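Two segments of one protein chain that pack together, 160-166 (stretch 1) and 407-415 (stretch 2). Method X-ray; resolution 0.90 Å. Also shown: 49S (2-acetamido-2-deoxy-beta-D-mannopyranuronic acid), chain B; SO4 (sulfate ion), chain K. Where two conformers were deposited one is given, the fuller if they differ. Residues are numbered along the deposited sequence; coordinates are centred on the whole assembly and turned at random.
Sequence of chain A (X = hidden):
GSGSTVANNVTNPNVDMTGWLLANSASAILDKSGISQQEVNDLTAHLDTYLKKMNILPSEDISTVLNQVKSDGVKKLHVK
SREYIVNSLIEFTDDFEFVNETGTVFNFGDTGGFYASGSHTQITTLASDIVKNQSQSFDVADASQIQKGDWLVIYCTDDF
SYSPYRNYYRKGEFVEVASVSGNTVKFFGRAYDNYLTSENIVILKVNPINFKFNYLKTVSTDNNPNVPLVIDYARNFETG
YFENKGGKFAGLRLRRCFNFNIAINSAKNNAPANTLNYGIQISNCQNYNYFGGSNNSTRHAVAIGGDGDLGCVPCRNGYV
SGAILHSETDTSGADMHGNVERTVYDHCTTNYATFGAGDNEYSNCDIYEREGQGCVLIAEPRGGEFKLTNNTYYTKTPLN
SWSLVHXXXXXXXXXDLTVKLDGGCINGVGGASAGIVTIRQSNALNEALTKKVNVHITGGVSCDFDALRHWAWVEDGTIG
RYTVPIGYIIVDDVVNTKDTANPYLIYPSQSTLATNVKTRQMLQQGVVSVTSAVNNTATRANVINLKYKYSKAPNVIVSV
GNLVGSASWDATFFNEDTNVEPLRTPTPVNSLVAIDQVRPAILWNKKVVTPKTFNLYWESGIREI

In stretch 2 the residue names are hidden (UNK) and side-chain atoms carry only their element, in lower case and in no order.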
ATOM      1  N   PHE A 160     -29.245  15.192 -11.182  1.00  5.66           N
ATOM      2  CA  PHE A 160     -28.108  14.967 -12.066  1.00  5.67           C
ATOM      3  C   PHE A 160     -26.970  15.967 -11.814  1.00  5.74           C
ATOM      4  O   PHE A 160     -26.047  16.045 -12.609  1.00  6.85           O
ATOM      5  CB  PHE A 160     -28.471  14.985 -13.564  1.00  6.37           C
ATOM      6  CG  PHE A 160     -29.528  13.991 -13.961  1.00  6.57           C
ATOM      7  CD1 PHE A 160     -29.213  12.654 -14.126  1.00  6.49           C
ATOM      8  CD2 PHE A 160     -30.835  14.391 -14.215  1.00  7.29           C
ATOM      9  CE1 PHE A 160     -30.167  11.749 -14.568  1.00  7.45           C
ATOM     10  CE2 PHE A 160     -31.791  13.477 -14.623  1.00  8.34           C
ATOM     11  CZ  PHE A 160     -31.461  12.142 -14.815  1.00  8.29           C
ATOM     12  N   SER A 161     -26.964  16.687 -10.695  1.00  5.53           N
ATOM     13  CA  SER A 161     -25.987  17.736 -10.510  1.00  5.52           C
ATOM     14  C   SER A 161     -24.588  17.216 -10.181  1.00  5.59           C
ATOM     15  O   SER A 161     -23.627  17.980 -10.323  1.00  6.31           O
ATOM     16  CB  SER A 161     -26.461  18.776  -9.491  1.00  5.71           C
ATOM     17  OG  SER A 161     -26.792  18.156  -8.240  1.00  5.65           O
ATOM     18  N   TYR A 162     -24.469  15.955  -9.783  1.00  5.02           N
ATOM     19  CA  TYR A 162     -23.169  15.302  -9.707  1.00  5.07           C
ATOM     20  C   TYR A 162     -22.872  14.484 -10.985  1.00  5.09           C
ATOM     21  O   TYR A 162     -21.801  14.606 -11.557  1.00  6.35           O
ATOM     22  CB  TYR A 162     -23.043  14.390  -8.460  1.00  5.19           C
ATOM     23  CG  TYR A 162     -21.679  13.755  -8.337  1.00  5.00           C
ATOM     24  CD1 TYR A 162     -20.595  14.486  -7.921  1.00  5.19           C
ATOM     25  CD2 TYR A 162     -21.478  12.416  -8.654  1.00  5.20           C
ATOM     26  CE1 TYR A 162     -19.319  13.906  -7.806  1.00  5.38           C
ATOM     27  CE2 TYR A 162     -20.232  11.839  -8.549  1.00  5.43           C
ATOM     28  CZ  TYR A 162     -19.152  12.570  -8.129  1.00  5.34           C
ATOM     29  OH  TYR A 162     -17.938  11.939  -8.068  1.00  6.25           O
ATOM     30  N   SER A 163     -23.801  13.631 -11.398  1.00  5.60           N
ATOM     31  CA  SER A 163     -23.576  12.751 -12.529  1.00  5.59           C
ATOM     32  C   SER A 163     -24.826  12.615 -13.364  1.00  5.68           C
ATOM     33  O   SER A 163     -25.932  12.574 -12.836  1.00  5.93           O
ATOM     34  CB  SER A 163     -23.166  11.378 -12.015  1.00  5.85           C
ATOM     35  OG  SER A 163     -23.300  10.379 -13.027  1.00  6.36           O
ATOM     36  N   PRO A 164     -24.643  12.477 -14.696  1.00  6.08           N
ATOM     37  CA  PRO A 164     -25.767  12.335 -15.602  1.00  6.25           C
ATOM     38  C   PRO A 164     -26.393  10.953 -15.609  1.00  5.71           C
ATOM     39  O   PRO A 164     -27.409  10.731 -16.290  1.00  6.81           O
ATOM     40  CB  PRO A 164     -25.147  12.682 -16.970  1.00  7.12           C
ATOM     41  CG  PRO A 164     -23.716  12.125 -16.829  1.00  7.56           C
ATOM     42  CD  PRO A 164     -23.349  12.557 -15.418  1.00  6.95           C
ATOM     43  N   TYR A 165     -25.819   9.977 -14.891  1.00  5.62           N
ATOM     44  CA  TYR A 165     -26.296   8.613 -15.014  1.00  5.76           C
ATOM     45  C   TYR A 165     -27.594   8.323 -14.268  1.00  5.84           C
ATOM     46  O   TYR A 165     -28.354   7.437 -14.689  1.00  6.75           O
ATOM     47  CB  TYR A 165     -25.184   7.599 -14.606  1.00  6.24           C
ATOM     48  CG  TYR A 165     -24.187   7.436 -15.743  1.00  5.95           C
ATOM     49  CD1 TYR A 165     -23.101   8.287 -15.857  1.00  6.08           C
ATOM     50  CD2 TYR A 165     -24.401   6.490 -16.724  1.00  6.61           C
ATOM     51  CE1 TYR A 165     -22.227   8.159 -16.944  1.00  5.98           C
ATOM     52  CE2 TYR A 165     -23.538   6.366 -17.797  1.00  6.99           C
ATOM     53  CZ  TYR A 165     -22.462   7.200 -17.920  1.00  6.15           C
ATOM     54  OH  TYR A 165     -21.639   7.072 -19.013  1.00  7.03           O
ATOM     55  N   ARG A 166     -27.827   8.973 -13.113  1.00  5.34           N
ATOM     56  CA  ARG A 166     -29.047   8.726 -12.338  1.00  5.55           C
ATOM     57  C   ARG A 166     -29.484  10.055 -11.741  1.00  5.61           C
ATOM     58  O   ARG A 166     -28.661  10.856 -11.317  1.00  5.49           O
ATOM     59  CB  ARG A 166     -28.821   7.698 -11.217  1.00  5.66           C
ATOM     60  CG  ARG A 166     -28.309   6.360 -11.699  1.00  5.85           C
ATOM     61  CD  ARG A 166     -28.324   5.290 -10.625  1.00  5.68           C
ATOM     62  NE  ARG A 166     -27.578   4.118 -11.061  1.00  6.00           N
ATOM     63  CZ  ARG A 166     -27.478   3.015 -10.349  1.00  5.93           C
ATOM     64  NH1 ARG A 166     -28.118   2.906  -9.189  1.00  6.43           N
ATOM     65  NH2 ARG A 166     -26.689   2.025 -10.768  1.00  7.15           N
ATOM     66  N   UNK A 407     -14.794   0.150 -20.409  1.00  5.30           N
ATOM     67  CA  UNK A 407     -15.653   1.286 -20.104  1.00  5.78           C
ATOM     68  C   UNK A 407     -16.559   1.612 -21.264  1.00  5.07           C
ATOM     69  O   UNK A 407     -16.155   1.519 -22.426  1.00  5.71           O
ATOM     70  N   UNK A 408     -17.778   2.020 -20.929  1.00  5.58           N
ATOM     71  CA  UNK A 408     -18.761   2.468 -21.905  1.00  5.89           C
ATOM     72  C   UNK A 408     -19.221   3.856 -21.484  1.00  5.51           C
ATOM     73  O   UNK A 408     -19.713   4.077 -20.404  1.00  7.53           O
ATOM     74  c   UNK A 408     -19.030  -0.191 -23.598  1.00  9.86           C
ATOM     75  c   UNK A 408     -19.986   1.537 -21.959  1.00  7.93           C
ATOM     76  c   UNK A 408     -20.993   2.095 -22.945  1.00 11.00           C
ATOM     77  c   UNK A 408     -19.579   0.090 -22.233  1.00  9.36           C
ATOM     78  N   UNK A 409     -19.006   4.819 -22.405  1.00  5.73           N
ATOM     79  CA  UNK A 409     -19.370   6.210 -22.158  1.00  5.73           C
ATOM     80  C   UNK A 409     -20.721   6.460 -22.787  1.00  5.54           C
ATOM     81  O   UNK A 409     -20.854   6.560 -24.017  1.00  6.60           O
ATOM     82  c   UNK A 409     -16.953   6.893 -22.000  1.00  7.71           C
ATOM     83  c   UNK A 409     -18.290   7.156 -22.703  1.00  6.26           C
ATOM     84  c   UNK A 409     -15.768   7.603 -22.633  1.00  8.86           C
ATOM     85  c   UNK A 409     -18.710   8.594 -22.528  1.00  6.88           C
ATOM     86  N   UNK A 410     -21.775   6.571 -21.976  0.53  6.21           N
ATOM     87  CA  UNK A 410     -23.113   6.797 -22.491  0.53  6.64           C
ATOM     88  C   UNK A 410     -23.620   8.216 -22.280  0.53  6.13           C
ATOM     89  O   UNK A 410     -24.683   8.590 -22.773  0.53  7.96           O
ATOM     90  o   UNK A 410     -25.360   4.071 -19.898  0.53 20.29           O
ATOM     91  o   UNK A 410     -24.693   2.356 -21.196  0.53 18.75           O
ATOM     92  c   UNK A 410     -24.770   3.555 -20.901  0.53 12.86           C
ATOM     93  c   UNK A 410     -23.925   4.423 -21.858  0.53 12.83           C
ATOM     94  c   UNK A 410     -24.120   5.874 -21.824  0.53 10.13           C
ATOM     95  N   UNK A 411     -22.855   9.020 -21.538  1.00  6.79           N
ATOM     96  CA  UNK A 411     -23.201  10.396 -21.210  1.00  6.71           C
ATOM     97  C   UNK A 411     -21.947  11.239 -21.340  1.00  6.59           C
ATOM     98  O   UNK A 411     -20.842  10.728 -21.163  1.00  6.92           O
ATOM     99  c   UNK A 411     -24.945   9.685 -19.480  1.00  8.36           C
ATOM    100  c   UNK A 411     -26.184  10.121 -20.165  1.00 10.65           C
ATOM    101  c   UNK A 411     -27.395   9.346 -19.702  1.00 14.59           C
ATOM    102  c   UNK A 411     -23.733  10.493 -19.771  1.00  7.24           C
ATOM    103  n   UNK A 411     -28.653   9.791 -20.369  1.00 24.14           N
ATOM    104  N   UNK A 412     -22.101  12.521 -21.546  1.00  6.91           N
ATOM    105  CA  UNK A 412     -20.961  13.405 -21.504  1.00  7.03           C
ATOM    106  C   UNK A 412     -20.243  13.237 -20.178  1.00  6.74           C
ATOM    107  O   UNK A 412     -20.849  13.210 -19.103  1.00  7.17           O
ATOM    108  c   UNK A 412     -21.929  15.183 -23.075  1.00  8.03           C
ATOM    109  o   UNK A 412     -19.652  15.237 -23.902  1.00  8.38           O
ATOM    110  n   UNK A 412     -21.329  15.209 -25.383  1.00  8.88           N
ATOM    111  c   UNK A 412     -21.380  14.858 -21.700  1.00  7.32           C
ATOM    112  c   UNK A 412     -20.865  15.206 -24.156  1.00  7.67           C
ATOM    113  N   UNK A 413     -18.927  13.183 -20.259  1.00  7.55           N
ATOM    114  CA  UNK A 413     -18.041  13.259 -19.094  1.00  6.96           C
ATOM    115  C   UNK A 413     -18.012  14.681 -18.543  1.00  7.24           C
ATOM    116  O   UNK A 413     -18.044  15.654 -19.326  1.00  8.70           O
ATOM    117  c   UNK A 413     -15.085  11.302 -20.612  1.00  7.68           C
ATOM    118  c   UNK A 413     -16.504  10.484 -18.752  1.00  7.36           C
ATOM    119  c   UNK A 413     -16.437  11.428 -19.934  1.00  7.03           C
ATOM    120  c   UNK A 413     -16.628  12.873 -19.482  1.00  7.10           C
ATOM    121  N   UNK A 414     -17.874  14.819 -17.217  1.00  7.37           N
ATOM    122  CA  UNK A 414     -17.596  16.093 -16.576  1.00  7.88           C
ATOM    123  C   UNK A 414     -16.143  16.508 -16.696  1.00  8.54           C
ATOM    124  O   UNK A 414     -15.843  17.706 -16.718  1.00 10.82           O
ATOM    125  c   UNK A 414     -20.472  15.509 -15.203  1.00 16.29           C
ATOM    126  c   UNK A 414     -18.005  16.042 -15.113  1.00 10.10           C
ATOM    127  n   UNK A 414     -19.872  17.115 -13.891  1.00 16.72           N
ATOM    128  c   UNK A 414     -19.437  16.210 -14.776  1.00 12.59           C
ATOM    129  n   UNK A 414     -21.618  16.012 -14.619  1.00 15.68           N
ATOM    130  c   UNK A 414     -21.194  16.989 -13.845  1.00 18.74           C
ATOM    131  N   UNK A 415     -15.244  15.536 -16.744  0.63  7.67           N
ATOM    132  CA  UNK A 415     -13.805  15.807 -16.820  0.63  8.42           C
ATOM    133  C   UNK A 415     -13.192  14.702 -17.684  0.63  6.49           C
ATOM    134  O   UNK A 415     -13.759  13.623 -17.864  0.63  7.34           O
ATOM    135  c   UNK A 415     -13.174  15.852 -15.425  0.63 12.78           C
ATOM    136  c   UNK A 415     -13.563  16.930 -14.436  0.63 16.73           C
ATOM    137  o   UNK A 415     -13.577  19.225 -14.067  0.63 29.74           O
ATOM    138  c   UNK A 415     -13.200  18.336 -14.838  0.63 22.12           C
ATOM    139  o   UNK A 415     -12.508  18.611 -15.844  0.63 25.19           O
TER
HETATM  140  C8  49S B   1     -26.504   4.517  -5.800  1.00  6.02           C
HETATM  141  C7  49S B   1     -27.053   3.242  -5.194  1.00  5.48           C
HETATM  142  O7  49S B   1     -26.430   2.636  -4.296  1.00  5.81           O
HETATM  143  N2  49S B   1     -28.231   2.815  -5.677  1.00  5.46           N
HETATM  144  C2  49S B   1     -28.865   1.582  -5.258  1.00  5.40           C
HETATM  145  C3  49S B   1     -30.072   1.824  -4.347  1.00  5.63           C
HETATM  146  O3  49S B   1     -29.689   2.539  -3.172  1.00  6.07           O
HETATM  147  C1  49S B   1     -29.328   0.811  -6.480  1.00  5.48           C
HETATM  148  O1  49S B   1     -28.291   0.591  -7.392  1.00  5.80           O
HETATM  149  O5  49S B   1     -30.299   1.585  -7.185  1.00  5.65           O
HETATM  150  C5  49S B   1     -31.502   1.727  -6.409  1.00  5.87           C
HETATM  151  C6  49S B   1     -32.529   2.446  -7.259  1.00  6.62           C
HETATM  152  O6A 49S B   1     -32.162   3.444  -7.929  1.00  7.19           O
HETATM  153  O6B 49S B   1     -33.703   2.002  -7.218  1.00  8.09           O
HETATM  154  C4  49S B   1     -31.211   2.488  -5.114  1.00  5.64           C
HETATM  155  O4  49S B   1     -32.464   2.420  -4.425  1.00  6.29           O
HETATM  156  S   SO4 K 809     -26.119  -1.890  -9.021  0.80  6.01           S
HETATM  157  O1  SO4 K 809     -26.425  -0.487  -9.246  1.00  8.21           O
HETATM  158  O2  SO4 K 809     -24.730  -2.160  -9.431  1.00  9.44           O
HETATM  159  O3  SO4 K 809     -27.052  -2.664  -9.857  1.00  9.85           O
HETATM  160  O4  SO4 K 809     -26.267  -2.333  -7.614  1.00  7.53           O
HETATM  161  O   HOH W   1     -24.157  15.783 -14.481  0.46 10.78           O
HETATM  162  O   HOH W   2     -24.729  15.698 -15.041  0.54 11.04           O
HETATM  163  O   HOH W   3     -19.849   9.021 -19.227  1.00  7.50           O

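Position 407 has backbone atoms only, with no CB, and lies in a strand that begins earlier in the chain; it is Gly 407. Position 408 carries four carbons, forked at the first, with one arm two carbons long. That pattern is isoleucine, and the end of the Ile 408 side chain leads away from stretch 1, leaving its carbonyl O, 3.8 Å from Tyr 165 OH, as the nearer group. Position 409 repeats the same four-carbon fork, so it is Ile 409; its CA-to-CB bond points away from stretch 1 and the residue is buried.

At position 410 three carbons run in line and the third carries two oxygens, the carboxylate of Glu 410. Its OE1 lies 3.6 Å from Tyr 165 CE2, near the plane of the ring and at its edge. The backbone does more: Glu 410 N donates a hydrogen bond to Tyr 165 OH at 3.0 Å, with an N-H...O angle of 158°.

Position 411 has four carbons in a row ending in nitrogen, which identifies Lys 411. Its CB points toward stretch 1 and sits 3.4 Å from Pro 164 CG, while Lys 411 CG lies 3.9 Å from the centroid of the Tyr 165 ring, 13° off the normal, a CH-pi contact over the face. The end of the chain then leads away, leaving the aliphatic part to make the packing.

Three carbons, the third bearing one oxygen and one nitrogen, would fit a carboxamide at position 412: Gln 412. Its CA-to-CB bond points away from stretch 1, and its OE1 and NE2 are hydrogen-bonded elsewhere in the structure; its backbone O is 3.8 Å from Pro 164 CG. Position 413 has four carbons forked at the second, hence Leu 413, buried and without contact to stretch 1.

One carbon followed by a five-membered ring of three carbons and two nitrogens marks position 414 as His 414. Tyr 162 O lies over one ring face, 3.4 Å from His 414 CE1, and Pro 164 CD is 3.9 Å from His 414 NE2. Position 415 ends a three-carbon chain in two oxygens; Glu 415 is out of reach of stretch 1.

The contact, burying 354 Å² in all, thus centres on Pro 164 and Tyr 165. The proline packs between Lys 411 and His 414, and the tyrosine hydroxyl reaches the backbone at Glu 410. Water extends both ends: water 3 joins Tyr 165 OH (2.7 Å) to Lys 411 O (2.8 Å), and water 1 joins Phe 160 O (2.7 Å) to His 414 NE2 (2.6 Å).

Stretch 2 (407-415) GIIEKQLHE
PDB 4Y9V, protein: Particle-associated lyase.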